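Local atomic coordinates of BlEst2 (Bacillus licheniformis, PDB entry 6WPX), a protein that probably hydrolyses ester bonds as a lipase of the alpha/beta-hydrolase clan, and in this propeptide form carries an autoinhibitory C-terminal domain. Residues 100-103 with 104-107; 191-194 with 195-199; 232-236 with 237-241; 305-308 with 309-313. One frame throughout, in Å; residues are numbered along the deposited sequence.

Contact 1. Residues 100-103 with 104-107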
loop_
_atom_site.group_PDB
_atom_site.type_symbol
_atom_site.label_atom_id
_atom_site.label_comp_id
_atom_site.label_asym_id
_atom_site.label_seq_id
_atom_site.Cartn_x
_atom_site.Cartn_y
_atom_site.Cartn_z
ATOM N N ALA A 100 22.675 5.689 11.803
ATOM C CA ALA A 100 23.555 5.493 12.960
ATOM C C ALA A 100 24.219 4.111 12.911
ATOM O O ALA A 100 25.432 4.016 13.101
ATOM C CB ALA A 100 22.771 5.664 14.251
ATOM N N LYS A 101 23.446 3.053 12.572
ATOM C CA LYS A 101 23.986 1.690 12.508
ATOM C C LYS A 101 24.819 1.456 11.278
ATOM O O LYS A 101 25.753 0.669 11.348
ATOM C CB LYS A 101 22.889 0.614 12.666
ATOM C CG LYS A 101 21.967 0.786 13.896
ATOM C CD LYS A 101 22.714 0.740 15.240
ATOM C CE LYS A 101 21.801 1.031 16.413
ATOM N NZ LYS A 101 22.536 0.855 17.683
ATOM N N LEU A 102 24.529 2.159 10.156
ATOM C CA LEU A 102 25.324 2.026 8.929
ATOM C C LEU A 102 26.759 2.493 9.170
ATOM O O LEU A 102 27.679 1.933 8.598
ATOM C CB LEU A 102 24.693 2.742 7.729
ATOM C CG LEU A 102 23.452 2.071 7.116
ATOM C CD1 LEU A 102 22.779 3.016 6.126
ATOM C CD2 LEU A 102 23.808 0.753 6.440
ATOM N N ARG A 103 26.956 3.449 10.087
ATOM C CA ARG A 103 28.296 3.887 10.463
ATOM C C ARG A 103 29.042 2.693 11.109
ATOM O O ARG A 103 30.194 2.443 10.756
ATOM C CB ARG A 103 28.218 5.094 11.423
ATOM C CG ARG A 103 29.607 5.622 11.741
ATOM C CD ARG A 103 29.631 6.769 12.711
ATOM N NE ARG A 103 31.012 7.126 13.057
ATOM C CZ ARG A 103 31.816 7.899 12.322
ATOM N NH1 ARG A 103 31.407 8.375 11.152
ATOM N NH2 ARG A 103 33.051 8.162 12.735
ATOM N N GLU A 104 28.376 1.949 12.029
ATOM C CA GLU A 104 28.939 0.760 12.700
ATOM C C GLU A 104 29.165 -0.369 11.686
ATOM O O GLU A 104 30.172 -1.071 11.757
ATOM C CB GLU A 104 27.999 0.236 13.794
ATOM C CG GLU A 104 27.663 1.215 14.903
ATOM C CD GLU A 104 26.681 0.672 15.922
ATOM O OE1 GLU A 104 26.251 -0.498 15.795
ATOM O OE2 GLU A 104 26.323 1.434 16.849
ATOM N N ILE A 105 28.240 -0.542 10.737
ATOM C CA ILE A 105 28.374 -1.581 9.720
ATOM C C ILE A 105 29.562 -1.259 8.797
ATOM O O ILE A 105 30.367 -2.149 8.497
ATOM C CB ILE A 105 27.045 -1.825 8.962
ATOM C CG1 ILE A 105 25.931 -2.288 9.942
ATOM C CG2 ILE A 105 27.250 -2.850 7.850
ATOM C CD1 ILE A 105 24.420 -2.144 9.391
ATOM N N TYR A 106 29.680 0.018 8.381
ATOM C CA TYR A 106 30.781 0.503 7.559
ATOM C C TYR A 106 32.116 0.242 8.276
ATOM O O TYR A 106 33.069 -0.213 7.643
ATOM C CB TYR A 106 30.628 2.008 7.269
ATOM C CG TYR A 106 31.825 2.610 6.567
ATOM C CD1 TYR A 106 31.996 2.466 5.193
ATOM C CD2 TYR A 106 32.784 3.331 7.273
ATOM C CE1 TYR A 106 33.105 3.004 4.542
ATOM C CE2 TYR A 106 33.892 3.880 6.634
ATOM C CZ TYR A 106 34.055 3.705 5.267
ATOM O OH TYR A 106 35.144 4.241 4.627
ATOM N N GLN A 107 32.180 0.555 9.596
ATOM C CA GLN A 107 33.381 0.318 10.398
ATOM C C GLN A 107 33.671 -1.186 10.504
ATOM O O GLN A 107 34.835 -1.588 10.425
ATOM C CB GLN A 107 33.257 0.954 11.784
ATOM C CG GLN A 107 33.325 2.481 11.759
ATOM C CD GLN A 107 32.919 3.158 13.054
ATOM O OE1 GLN A 107 32.219 2.608 13.921
ATOM N NE2 GLN A 107 33.312 4.411 13.185
HETATM O O HOH W 1 24.542 -1.391 17.732
#
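Arg103 O sits at the edge of the Tyr106 ring, near its plane, and the guanidinium of Arg103 meets the amide of Gln107 with the two planes 70° apart. NE2 of Gln107 is 3.6 Å from NE of Arg103, an oblique approach between two donors. Arg103 NH1 instead makes a hydrogen bond with Tyr137 OH, whose ring also meets that of Tyr106. Residues 100-107 all lie on helix 91-109, which packs against strands 113-118 and 34-36 of the mixed, mainly parallel alpha/beta-hydrolase sheet. The spacing is helical: Ile105 N bonds to Lys101 O at 2.8 Å, Tyr106 N to Leu102 O at 2.8 Å and Gln107 N to Arg103 O at 3.0 Å. A bend at chi2 (-61°) lays the Lys101 chain alongside Glu104, CD near OE1. Their salt bridge is long, 3.9 Å from NZ of Lys101 to OE2 of Glu104. A water bridges the pair, accepting from Lys101 NZ and donating to Glu104 OE1 at 2.7 Å, and OE1 is gripped a second time by Trp34 NE1. On the buried flank, Leu102 CD2 touches Ile105 CD1 at 4.2 Å; both side chains pack on Val113, while Ile105 also reaches Trp34.

Contact 2. Residues 191-194 with 195-199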
loop_
_atom_site.group_PDB
_atom_site.type_symbol
_atom_site.label_atom_id
_atom_site.label_comp_id
_atom_site.label_asym_id
_atom_site.label_seq_id
_atom_site.Cartn_x
_atom_site.Cartn_y
_atom_site.Cartn_z
ATOM N N THR A 191 12.679 14.997 -0.873
ATOM C CA THR A 191 13.776 14.061 -1.072
ATOM C C THR A 191 14.400 14.093 -2.470
ATOM O O THR A 191 15.623 14.090 -2.597
ATOM C CB THR A 191 13.264 12.641 -0.700
ATOM O OG1 THR A 191 12.728 12.678 0.623
ATOM C CG2 THR A 191 14.337 11.554 -0.779
ATOM N N ASP A 192 13.566 14.072 -3.506
ATOM C CA ASP A 192 13.990 13.890 -4.889
ATOM C C ASP A 192 14.887 14.993 -5.460
ATOM O O ASP A 192 15.677 14.688 -6.352
ATOM C CB ASP A 192 12.776 13.623 -5.789
ATOM C CG ASP A 192 12.098 12.287 -5.474
ATOM O OD1 ASP A 192 12.722 11.448 -4.772
ATOM O OD2 ASP A 192 10.947 12.094 -5.906
ATOM N N ASN A 193 14.842 16.215 -4.909
ATOM C CA ASN A 193 15.686 17.318 -5.350
ATOM C C ASN A 193 16.654 17.786 -4.253
ATOM O O ASN A 193 17.252 18.859 -4.374
ATOM C CB ASN A 193 14.827 18.475 -5.889
ATOM C CG ASN A 193 14.216 18.169 -7.232
ATOM O OD1 ASN A 193 14.914 17.872 -8.218
ATOM N ND2 ASN A 193 12.896 18.213 -7.291
ATOM N N HIS A 194 16.806 16.978 -3.184
ATOM C CA HIS A 194 17.748 17.237 -2.100
ATOM C C HIS A 194 19.154 16.980 -2.691
ATOM O O HIS A 194 19.322 15.984 -3.407
ATOM C CB HIS A 194 17.501 16.264 -0.931
ATOM C CG HIS A 194 18.266 16.584 0.325
ATOM N ND1 HIS A 194 19.638 16.352 0.428
ATOM C CD2 HIS A 194 17.823 17.088 1.501
ATOM C CE1 HIS A 194 19.983 16.756 1.639
ATOM N NE2 HIS A 194 18.925 17.188 2.329
ATOM N N PRO A 195 20.171 17.827 -2.391
ATOM C CA PRO A 195 21.520 17.580 -2.952
ATOM C C PRO A 195 22.089 16.180 -2.672
ATOM O O PRO A 195 22.798 15.636 -3.513
ATOM C CB PRO A 195 22.392 18.681 -2.326
ATOM C CG PRO A 195 21.462 19.709 -1.859
ATOM C CD PRO A 195 20.133 19.061 -1.574
ATOM N N ASN A 196 21.730 15.571 -1.531
ATOM C CA ASN A 196 22.240 14.231 -1.191
ATOM C C ASN A 196 21.717 13.103 -2.083
ATOM O O ASN A 196 22.327 12.045 -2.118
ATOM C CB ASN A 196 22.004 13.903 0.287
ATOM C CG ASN A 196 22.984 14.592 1.211
ATOM O OD1 ASN A 196 23.999 15.151 0.785
ATOM N ND2 ASN A 196 22.698 14.556 2.502
ATOM N N ARG A 197 20.577 13.314 -2.771
ATOM C CA ARG A 197 19.951 12.310 -3.633
ATOM C C ARG A 197 20.887 11.837 -4.735
ATOM O O ARG A 197 20.957 10.638 -4.995
ATOM C CB ARG A 197 18.626 12.835 -4.212
ATOM C CG ARG A 197 17.826 11.790 -5.007
ATOM C CD ARG A 197 18.211 11.800 -6.488
ATOM N NE ARG A 197 17.679 12.977 -7.163
ATOM C CZ ARG A 197 17.882 13.292 -8.437
ATOM N NH1 ARG A 197 17.317 14.365 -8.953
ATOM N NH2 ARG A 197 18.680 12.547 -9.197
ATOM N N LEU A 198 21.595 12.782 -5.373
ATOM C CA LEU A 198 22.537 12.539 -6.475
ATOM C C LEU A 198 23.765 11.714 -6.088
ATOM O O LEU A 198 24.437 11.196 -6.979
ATOM C CB LEU A 198 23.018 13.892 -7.038
ATOM C CG LEU A 198 21.979 14.747 -7.754
ATOM C CD1 LEU A 198 22.388 16.214 -7.744
ATOM C CD2 LEU A 198 21.713 14.233 -9.178
ATOM N N LYS A 199 24.058 11.612 -4.804
ATOM C CA LYS A 199 25.284 10.940 -4.315
ATOM C C LYS A 199 25.168 9.415 -4.255
ATOM O O LYS A 199 26.145 8.786 -3.866
ATOM C CB LYS A 199 25.665 11.520 -2.957
ATOM C CG LYS A 199 26.036 12.991 -3.012
ATOM C CD LYS A 199 26.561 13.501 -1.719
ATOM C CE LYS A 199 26.454 15.003 -1.598
ATOM N NZ LYS A 199 26.827 15.445 -0.243
#
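Two bends, at chi2 (-90°) and chi3 (-73°), fold the Arg197 chain back so that NE and NH1 both face the carbonyl oxygen of Asp192. His194 holds CG anti to its own N (chi1 -171°), which brings ND1 round to the backbone of Asn196. The guanidinium is thus used through its edge. NE donates to Asp192 O at 2.8 Å, with that oxygen near the guanidinium plane, and NH1 adds a weak bond to the same atom at 3.1 Å. On the histidine, Asn196 N points at ND1 from within the ring plane at 3.0 Å, while Pro195 CD lies over one ring face, 3.6 Å from His194 CG. A type I beta turn from Thr191 to His194, closed by His194 N to Thr191 O at 3.2 Å, leads out of helix 181-191. The 3-10 segment 197-199 follows, joined to it by Arg197 N to His194 O at 3.0 Å, with the donor well above the carbonyl plane. The His194 ring meets that of His131 in helix 121-131 nearly perpendicularly, and Asn196 ND2 donates to Ile130 O near the helix end and to Asn133 OD1 just after it. The Asp192 carboxylate instead serves Arg188 and Tyr243. Chemically, Arg197 acts as a backbone anchor, and ND1 of His194, being an acceptor, carries no proton, so a neutral ring would probably be protonated on NE2.

Contact 3. Residues 232-236 with 237-241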
loop_
_atom_site.group_PDB
_atom_site.type_symbol
_atom_site.label_atom_id
_atom_site.label_comp_id
_atom_site.label_asym_id
_atom_site.label_seq_id
_atom_site.Cartn_x
_atom_site.Cartn_y
_atom_site.Cartn_z
ATOM N N GLY A 232 0.080 -7.071 -4.859
ATOM C CA GLY A 232 -0.825 -7.378 -3.756
ATOM C C GLY A 232 -0.713 -6.370 -2.624
ATOM O O GLY A 232 -1.620 -6.271 -1.794
ATOM N N ALA A 233 0.380 -5.579 -2.594
ATOM C CA ALA A 233 0.546 -4.578 -1.533
ATOM C C ALA A 233 0.982 -3.240 -2.072
ATOM O O ALA A 233 0.740 -2.230 -1.438
ATOM C CB ALA A 233 1.556 -5.074 -0.503
ATOM N N VAL A 234 1.710 -3.233 -3.198
ATOM C CA VAL A 234 2.259 -1.995 -3.748
ATOM C C VAL A 234 2.040 -2.019 -5.243
ATOM O O VAL A 234 2.270 -3.062 -5.862
ATOM C CB VAL A 234 3.785 -1.829 -3.405
ATOM C CG1 VAL A 234 4.322 -0.496 -3.917
ATOM C CG2 VAL A 234 4.057 -1.971 -1.901
ATOM N N THR A 235 1.641 -0.882 -5.833
ATOM C CA THR A 235 1.485 -0.801 -7.302
ATOM C C THR A 235 2.849 -0.610 -7.954
ATOM O O THR A 235 3.725 0.006 -7.366
ATOM C CB THR A 235 0.512 0.292 -7.723
ATOM O OG1 THR A 235 1.107 1.546 -7.422
ATOM C CG2 THR A 235 -0.884 0.145 -7.053
ATOM N N GLU A 236 3.017 -1.129 -9.177
ATOM C CA GLU A 236 4.290 -1.012 -9.888
ATOM C C GLU A 236 4.683 0.484 -10.001
ATOM O O GLU A 236 5.834 0.839 -9.746
ATOM C CB GLU A 236 4.176 -1.693 -11.270
ATOM C CG GLU A 236 5.385 -1.479 -12.165
ATOM C CD GLU A 236 5.409 -0.217 -13.010
ATOM O OE1 GLU A 236 6.509 0.202 -13.420
ATOM O OE2 GLU A 236 4.329 0.369 -13.246
ATOM N N LYS A 237 3.722 1.356 -10.371
ATOM C CA LYS A 237 4.012 2.792 -10.488
ATOM C C LYS A 237 4.479 3.412 -9.157
ATOM O O LYS A 237 5.375 4.260 -9.159
ATOM C CB LYS A 237 2.827 3.570 -11.085
ATOM C CG LYS A 237 2.675 3.357 -12.604
ATOM C CD LYS A 237 3.763 4.089 -13.427
ATOM C CE LYS A 237 4.110 3.362 -14.701
ATOM N NZ LYS A 237 5.345 3.902 -15.328
ATOM N N ASN A 238 3.910 2.958 -8.020
ATOM C CA ASN A 238 4.309 3.504 -6.736
ATOM C C ASN A 238 5.571 2.876 -6.180
ATOM O O ASN A 238 6.077 3.373 -5.192
ATOM C CB ASN A 238 3.150 3.432 -5.725
ATOM C CG ASN A 238 2.032 4.410 -6.024
ATOM O OD1 ASN A 238 1.924 4.955 -7.115
ATOM N ND2 ASN A 238 1.221 4.711 -5.041
ATOM N N ALA A 239 6.108 1.826 -6.835
ATOM C CA ALA A 239 7.347 1.153 -6.420
ATOM C C ALA A 239 8.591 1.758 -7.088
ATOM O O ALA A 239 9.721 1.289 -6.858
ATOM C CB ALA A 239 7.259 -0.337 -6.716
ATOM N N ARG A 240 8.393 2.815 -7.900
ATOM C CA ARG A 240 9.475 3.425 -8.691
ATOM C C ARG A 240 9.976 4.753 -8.154
ATOM O O ARG A 240 9.272 5.407 -7.374
ATOM C CB ARG A 240 9.015 3.631 -10.163
ATOM C CG ARG A 240 8.430 2.403 -10.833
ATOM C CD ARG A 240 9.295 1.167 -10.600
ATOM N NE ARG A 240 8.860 0.058 -11.429
ATOM C CZ ARG A 240 9.568 -1.037 -11.648
ATOM N NH1 ARG A 240 10.768 -1.186 -11.091
ATOM N NH2 ARG A 240 9.084 -1.997 -12.412
ATOM N N LEU A 241 11.194 5.144 -8.591
ATOM C CA LEU A 241 11.815 6.431 -8.323
ATOM C C LEU A 241 12.181 7.058 -9.686
ATOM O O LEU A 241 12.642 6.336 -10.585
ATOM C CB LEU A 241 13.055 6.331 -7.420
ATOM C CG LEU A 241 12.814 5.943 -5.957
ATOM C CD1 LEU A 241 14.139 5.588 -5.282
ATOM C CD2 LEU A 241 12.140 7.077 -5.197
HETATM O O HOH W 2 -0.445 3.589 -8.379
#
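Glu236 and Arg240 supply the charged part of this turn. The glutamate bends at chi2 (-86°), and its OE1 receives NE of Arg240 at 3.1 Å. The oxygen lies close to the guanidinium plane but is itself met from above the carboxylate plane; the two planes stand 67° apart. OE1 also accepts from Thr280 OG1. OE2 lies 4.2 Å from NZ of Lys237, too far for a salt bridge, and that amine donates to Thr280 O. Hydrogen bonds to the backbone form the second group. Thr235 OG1, with chi1 at 68°, is turned to accept from Asn238 N at 3.2 Å, and the same N-H makes a weak bond to Thr235 O. Ala239 N reaches Glu236 O at 3.1 Å, well above the carbonyl plane. A water 2.7 Å from Thr235 OG1 donates weakly to Asn238 OD1. Apolar contact is slight, Val234 CG1 meeting Ala239 CB at 4.1 Å. An alanine in place of Arg240 would remove the guanidinium that bridges Glu236 to Leu247 O and Thr204 OG1, and would probably leave the carboxylate without its salt-bridge partner. The turn belongs to the loop between helix 218-224 and strand 245-246, the outermost parallel strand of the alpha/beta-hydrolase sheet. Arg240 NH1 reaches Thr204 of the adjacent strand 201-205, and Asn238 ND2 binds Gly150 O, with its side chain touching helices 152-157 and 181-191.

Contact 4. Residues 305-308 with 309-313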
loop_
_atom_site.group_PDB
_atom_site.type_symbol
_atom_site.label_atom_id
_atom_site.label_comp_id
_atom_site.label_asym_id
_atom_site.label_seq_id
_atom_site.Cartn_x
_atom_site.Cartn_y
_atom_site.Cartn_z
ATOM N N PHE A 305 -25.960 -2.672 -1.795
ATOM C CA PHE A 305 -25.131 -2.005 -2.787
ATOM C C PHE A 305 -25.716 -2.226 -4.162
ATOM O O PHE A 305 -26.179 -3.317 -4.475
ATOM C CB PHE A 305 -23.636 -2.391 -2.710
ATOM C CG PHE A 305 -23.263 -3.801 -3.096
ATOM C CD1 PHE A 305 -23.318 -4.833 -2.163
ATOM C CD2 PHE A 305 -22.798 -4.088 -4.370
ATOM C CE1 PHE A 305 -22.956 -6.140 -2.512
ATOM C CE2 PHE A 305 -22.439 -5.397 -4.726
ATOM C CZ PHE A 305 -22.503 -6.411 -3.791
ATOM N N ALA A 306 -25.693 -1.178 -4.969
ATOM C CA ALA A 306 -26.146 -1.182 -6.341
ATOM C C ALA A 306 -25.063 -1.779 -7.231
ATOM O O ALA A 306 -23.861 -1.540 -7.038
ATOM C CB ALA A 306 -26.445 0.243 -6.792
ATOM N N VAL A 307 -25.504 -2.561 -8.211
ATOM C CA VAL A 307 -24.639 -3.083 -9.261
ATOM C C VAL A 307 -25.343 -2.604 -10.514
ATOM O O VAL A 307 -26.478 -3.008 -10.771
ATOM C CB VAL A 307 -24.432 -4.619 -9.253
ATOM C CG1 VAL A 307 -23.727 -5.085 -10.541
ATOM C CG2 VAL A 307 -23.634 -5.054 -8.024
ATOM N N GLU A 308 -24.698 -1.711 -11.260
ATOM C CA GLU A 308 -25.256 -1.187 -12.498
ATOM C C GLU A 308 -25.283 -2.279 -13.600
ATOM O O GLU A 308 -24.690 -3.353 -13.444
ATOM C CB GLU A 308 -24.474 0.069 -12.950
ATOM C CG GLU A 308 -23.059 -0.189 -13.441
ATOM C CD GLU A 308 -21.965 -0.204 -12.386
ATOM O OE1 GLU A 308 -22.275 -0.243 -11.172
ATOM O OE2 GLU A 308 -20.779 -0.211 -12.788
ATOM N N LYS A 309 -25.976 -2.008 -14.704
ATOM C CA LYS A 309 -26.018 -2.916 -15.856
ATOM C C LYS A 309 -24.642 -2.904 -16.509
ATOM O O LYS A 309 -23.951 -1.886 -16.438
ATOM C CB LYS A 309 -27.083 -2.450 -16.885
ATOM C CG LYS A 309 -28.528 -2.604 -16.430
ATOM C CD LYS A 309 -29.516 -2.201 -17.515
ATOM C CE LYS A 309 -30.877 -1.900 -16.939
ATOM N NZ LYS A 309 -31.818 -1.401 -17.975
ATOM N N GLY A 310 -24.261 -4.013 -17.148
ATOM C CA GLY A 310 -23.006 -4.109 -17.886
ATOM C C GLY A 310 -21.741 -4.328 -17.085
ATOM O O GLY A 310 -20.637 -4.089 -17.590
ATOM N N VAL A 311 -21.872 -4.829 -15.846
ATOM C CA VAL A 311 -20.682 -5.088 -15.026
ATOM C C VAL A 311 -20.123 -6.449 -15.427
ATOM O O VAL A 311 -20.854 -7.441 -15.440
ATOM C CB VAL A 311 -20.962 -4.955 -13.494
ATOM C CG1 VAL A 311 -19.739 -5.345 -12.661
ATOM C CG2 VAL A 311 -21.388 -3.545 -13.143
ATOM N N LYS A 312 -18.823 -6.492 -15.738
ATOM C CA LYS A 312 -18.137 -7.710 -16.150
ATOM C C LYS A 312 -17.834 -8.596 -14.945
ATOM O O LYS A 312 -17.906 -9.825 -15.038
ATOM C CB LYS A 312 -16.854 -7.351 -16.912
ATOM C CG LYS A 312 -16.241 -8.497 -17.716
ATOM C CD LYS A 312 -17.069 -8.886 -18.946
ATOM C CE LYS A 312 -16.324 -9.849 -19.834
ATOM N NZ LYS A 312 -15.280 -9.162 -20.641
ATOM N N GLU A 313 -17.519 -7.960 -13.804
ATOM C CA GLU A 313 -17.163 -8.645 -12.576
ATOM C C GLU A 313 -17.229 -7.715 -11.397
ATOM O O GLU A 313 -16.910 -6.535 -11.498
ATOM C CB GLU A 313 -15.716 -9.190 -12.668
ATOM C CG GLU A 313 -15.350 -10.168 -11.559
ATOM C CD GLU A 313 -13.947 -10.742 -11.582
ATOM O OE1 GLU A 313 -13.007 -10.034 -12.003
ATOM O OE2 GLU A 313 -13.780 -11.894 -11.122
HETATM O O HOH W 3 -24.342 -6.128 -14.332
#
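Glu308 and Val311 carry the contact, with Lys309 as the third residue. The CG2 methyl of Val311 sits 3.3 Å from the carbonyl oxygen of Glu308 and 3.4 Å from OE2 of the same residue, so one methyl touches both ends of the glutamate. Chi1 of 70° sets Glu308 CG between the backbone N and carbonyl carbon, and a bend at chi2 (-87°) then swings the carboxylate over Val311; the two side chains cross at about a right angle. Val307 adds the apolar wall, its CG1 3.8 Å from CG2 of Val311. The carboxylate itself is buried but satisfied, since OE2 makes a salt bridge with Arg465 and accepts from Ser387 OG. A leucine in place of Glu308 would probably leave both Arg465 and Ser387 OG without this carboxylate partner. The CB of Lys309 is directed away from residues 305-308; its N donates to Ser461 OG and its NZ makes a weak bond to Asp459 O. A water lies 2.9 Å from Glu308 O and accepts from Val311 N at 3.2 Å, spanning the turn. Gly310 takes positive phi (79°), a value that favours glycine. This is the corner between strand 300-307 and strand 313-320, which belong to separate antiparallel sheets of four and five strands, so the chain changes sheet here. Lys312 and Glu313 begin the second with a classic beta bulge against Asp386 of strand 377-386, while Glu308 packs on Phe463 of strand 462-473.

How the contacts relate
Along the chain the four contacts follow in series. Contacts 1 to 3 flank the mixed, mostly parallel sheet of the alpha/beta-hydrolase part: contact 1 on helix 91-109, contact 2 in the loop leading to strand 201-205, contact 3 in the loop leading to strand 245-246. Centres of contacts 2 and 3 are about 21 Å apart, yet their nearest atoms come within about 4 Å; Arg188 of helix 181-191 serves both. Contact 4 lies at the connection between two antiparallel sheets that follow, its centre about 56 Å from that of contact 1. Contact 3 lies between, where Ala233 touches Asp347 of the sheet-rich C-terminal part, consistent with the reported autoinhibitory effect of that part.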